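Local atomic coordinates of Glucanase/chitosanase (Paenibacillus fukuinensis, PDB entry 4ZY9), a protein that probably hydrolyses chitosan and beta-glucans, the part present here being a chitosan-binding CBM32 module of the longer enzyme. Residues Gln48-Leu54 / Lys113-Gly119. The protein carries 1 engineered substitution. Residue numbers count along the deposited sequence, not the author numbering.
Sequences QWIYVNL and KYVRMHG. Engineered in segment 113-119: Met117 (natural residue Val).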
loop_
_atom_site.group_PDB
_atom_site.type_symbol
_atom_site.label_atom_id
_atom_site.label_comp_id
_atom_site.label_asym_id
_atom_site.label_seq_id
_atom_site.Cartn_x
_atom_site.Cartn_y
_atom_site.Cartn_z
ATOM N N GLN A 48 8.494 -3.280 6.230
ATOM C CA GLN A 48 7.908 -1.960 6.116
ATOM C C GLN A 48 6.510 -2.042 5.643
ATOM O O GLN A 48 6.128 -3.039 5.012
ATOM C CB GLN A 48 8.712 -1.031 5.199
ATOM C CG GLN A 48 10.146 -0.898 5.600
ATOM C CD GLN A 48 10.433 -0.111 6.885
ATOM O OE1 GLN A 48 11.580 -0.265 7.454
ATOM N NE2 GLN A 48 9.606 0.776 7.259
ATOM N N TRP A 49 5.701 -1.075 5.840
ATOM C CA TRP A 49 4.240 -1.100 5.465
ATOM C C TRP A 49 3.724 0.255 5.220
ATOM O O TRP A 49 4.277 1.266 5.754
ATOM C CB TRP A 49 3.426 -1.927 6.490
ATOM C CG TRP A 49 3.501 -1.440 7.903
ATOM C CD1 TRP A 49 4.262 -2.000 8.896
ATOM C CD2 TRP A 49 2.892 -0.280 8.464
ATOM N NE1 TRP A 49 4.144 -1.313 10.043
ATOM C CE2 TRP A 49 3.285 -0.264 9.875
ATOM C CE3 TRP A 49 2.031 0.661 8.003
ATOM C CZ2 TRP A 49 2.878 0.752 10.751
ATOM C CZ3 TRP A 49 1.669 1.744 8.920
ATOM C CH2 TRP A 49 2.071 1.731 10.235
ATOM N N ILE A 50 2.609 0.342 4.504
ATOM C CA ILE A 50 1.898 1.550 4.296
ATOM C C ILE A 50 0.443 1.231 4.221
ATOM O O ILE A 50 0.077 0.231 3.544
ATOM C CB ILE A 50 2.401 2.291 3.029
ATOM C CG1 ILE A 50 1.650 3.618 2.808
ATOM C CG2 ILE A 50 2.358 1.403 1.785
ATOM C CD1 ILE A 50 2.376 4.504 1.874
ATOM N N TYR A 51 -0.429 1.993 4.834
ATOM C CA TYR A 51 -1.843 1.816 4.692
ATOM C C TYR A 51 -2.531 3.118 4.427
ATOM O O TYR A 51 -1.986 4.230 4.698
ATOM C CB TYR A 51 -2.572 1.088 5.877
ATOM C CG TYR A 51 -2.625 1.799 7.194
ATOM C CD1 TYR A 51 -3.515 2.830 7.450
ATOM C CD2 TYR A 51 -1.842 1.413 8.230
ATOM C CE1 TYR A 51 -3.600 3.409 8.717
ATOM C CE2 TYR A 51 -1.937 2.004 9.514
ATOM C CZ TYR A 51 -2.817 2.977 9.674
ATOM O OH TYR A 51 -2.914 3.551 10.961
ATOM N N VAL A 52 -3.727 3.062 3.861
ATOM C CA VAL A 52 -4.632 4.177 3.598
ATOM C C VAL A 52 -5.884 4.019 4.391
ATOM O O VAL A 52 -6.410 2.938 4.528
ATOM C CB VAL A 52 -4.892 4.360 2.094
ATOM C CG1 VAL A 52 -5.545 3.175 1.464
ATOM C CG2 VAL A 52 -5.611 5.647 1.818
ATOM N N ASN A 53 -6.396 5.177 4.912
ATOM C CA ASN A 53 -7.699 5.286 5.562
ATOM C C ASN A 53 -8.661 5.740 4.527
ATOM O O ASN A 53 -8.577 6.923 4.081
ATOM C CB ASN A 53 -7.538 6.281 6.725
ATOM C CG ASN A 53 -8.837 6.472 7.491
ATOM O OD1 ASN A 53 -9.894 6.148 7.031
ATOM N ND2 ASN A 53 -8.735 7.083 8.667
ATOM N N LEU A 54 -9.539 4.900 4.076
ATOM C CA LEU A 54 -10.537 5.281 3.088
ATOM C C LEU A 54 -11.599 6.274 3.559
ATOM O O LEU A 54 -12.388 6.787 2.744
ATOM C CB LEU A 54 -11.171 4.015 2.494
ATOM C CG LEU A 54 -10.279 2.975 1.886
ATOM C CD1 LEU A 54 -11.061 1.821 1.472
ATOM C CD2 LEU A 54 -9.470 3.580 0.737
ATOM N N LYS A 113 -12.126 -0.206 5.976
ATOM C CA LYS A 113 -11.786 1.194 6.170
ATOM C C LYS A 113 -10.315 1.410 5.876
ATOM O O LYS A 113 -9.921 2.539 5.466
ATOM C CB LYS A 113 -12.144 1.651 7.575
ATOM C CG LYS A 113 -11.872 3.119 7.818
ATOM C CD LYS A 113 -12.340 3.582 9.173
ATOM C CE LYS A 113 -11.957 5.009 9.413
ATOM N NZ LYS A 113 -12.350 5.489 10.763
ATOM N N TYR A 114 -9.474 0.439 6.086
ATOM C CA TYR A 114 -8.037 0.548 5.876
ATOM C C TYR A 114 -7.493 -0.528 4.980
ATOM O O TYR A 114 -7.929 -1.691 5.118
ATOM C CB TYR A 114 -7.264 0.519 7.206
ATOM C CG TYR A 114 -7.730 1.468 8.256
ATOM C CD1 TYR A 114 -7.306 2.776 8.309
ATOM C CD2 TYR A 114 -8.693 1.081 9.183
ATOM C CE1 TYR A 114 -7.716 3.675 9.307
ATOM C CE2 TYR A 114 -9.154 1.994 10.191
ATOM C CZ TYR A 114 -8.618 3.211 10.224
ATOM O OH TYR A 114 -9.114 4.114 11.183
ATOM N N VAL A 115 -6.560 -0.186 4.105
ATOM C CA VAL A 115 -5.985 -1.159 3.182
ATOM C C VAL A 115 -4.460 -1.003 3.271
ATOM O O VAL A 115 -3.982 0.165 3.163
ATOM C CB VAL A 115 -6.487 -0.931 1.740
ATOM C CG1 VAL A 115 -5.870 -1.982 0.811
ATOM C CG2 VAL A 115 -7.975 -0.974 1.717
ATOM N N ARG A 116 -3.741 -2.065 3.522
ATOM C CA ARG A 116 -2.335 -2.048 3.791
ATOM C C ARG A 116 -1.540 -2.885 2.812
ATOM O O ARG A 116 -1.962 -4.001 2.486
ATOM C CB ARG A 116 -2.064 -2.601 5.195
ATOM C CG ARG A 116 -0.628 -2.482 5.702
ATOM C CD ARG A 116 -0.407 -2.546 7.211
ATOM N NE ARG A 116 -0.616 -3.897 7.734
ATOM C CZ ARG A 116 -0.085 -4.345 8.897
ATOM N NH1 ARG A 116 0.596 -3.505 9.651
ATOM N NH2 ARG A 116 -0.248 -5.582 9.233
HETATM N N MSE A 117 -0.409 -2.393 2.430
HETATM C CA MSE A 117 0.676 -3.190 1.787
HETATM C C MSE A 117 1.707 -3.428 2.850
HETATM O O MSE A 117 2.249 -2.438 3.424
HETATM C CB MSE A 117 1.276 -2.415 0.654
HETATM C CG MSE A 117 2.235 -3.207 -0.241
HETATM SE SE MSE A 117 3.974 -3.710 0.635
HETATM C CE MSE A 117 4.663 -1.953 1.061
ATOM N N HIS A 118 1.905 -4.657 3.294
ATOM C CA HIS A 118 2.889 -5.030 4.300
ATOM C C HIS A 118 3.997 -5.827 3.630
ATOM O O HIS A 118 3.724 -6.878 3.073
ATOM C CB HIS A 118 2.224 -5.828 5.450
ATOM C CG HIS A 118 3.104 -6.097 6.575
ATOM N ND1 HIS A 118 3.987 -7.125 6.588
ATOM C CD2 HIS A 118 3.319 -5.386 7.701
ATOM C CE1 HIS A 118 4.713 -7.071 7.703
ATOM N NE2 HIS A 118 4.326 -6.019 8.383
ATOM N N GLY A 119 5.175 -5.342 3.654
ATOM C CA GLY A 119 6.258 -5.908 2.951
ATOM C C GLY A 119 7.295 -6.500 3.847
ATOM O O GLY A 119 7.727 -5.864 4.853
HETATM O O HOH W 1 -10.973 7.899 10.451
#
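In a beta-sandwich, side chains of a strand alternate between the buried face and the outer face, and strand 48-54 and the first part of strand 114-122 illustrate the rule. Gln48 opens the register with a two-way pair to Gly119 (Gln48 N to Gly119 O 3.0 Å, Gly119 N to Gln48 O 2.8 Å). Trp49, opposite His118, turns to the outer face, where the guanidinium of Arg116 lies over its five-membered ring in a cation-pi contact (Arg116 CZ to the ring centroid 5.0 Å); Arg116 also hydrogen-bonds Gln78 and makes a second cation-pi contact with Trp89. Ile50 repeats the paired bonding with Met117, an engineered selenomethionine in place of valine, and Ile50 CG2 lies 4.1 Å from Met117 CB on the inner face. Tyr51 returns outward, Tyr51 CE1 lying 3.8 Å from Tyr114 CD1. Val52 pairs with Val115, Val52 N to Val115 O measuring 3.0 Å. Asn53 ND2 shares a water with Lys113 NZ, which also hydrogen-bonds Ser83 O, while Asn53 OD1 accepts a hydrogen bond from Gly55 N. Leu54 N closes the series on Lys113 O at 2.8 Å, beside the classic bulge that Lys113 and Tyr114 form against Ser80. Together the two strands are neighbours inside a five-stranded sheet, flanked by strands 14-17 and 75-80; Ile50 packs on strand 129-136 of the facing sheet, Val115 and Met117 on both 57-67 and 129-136.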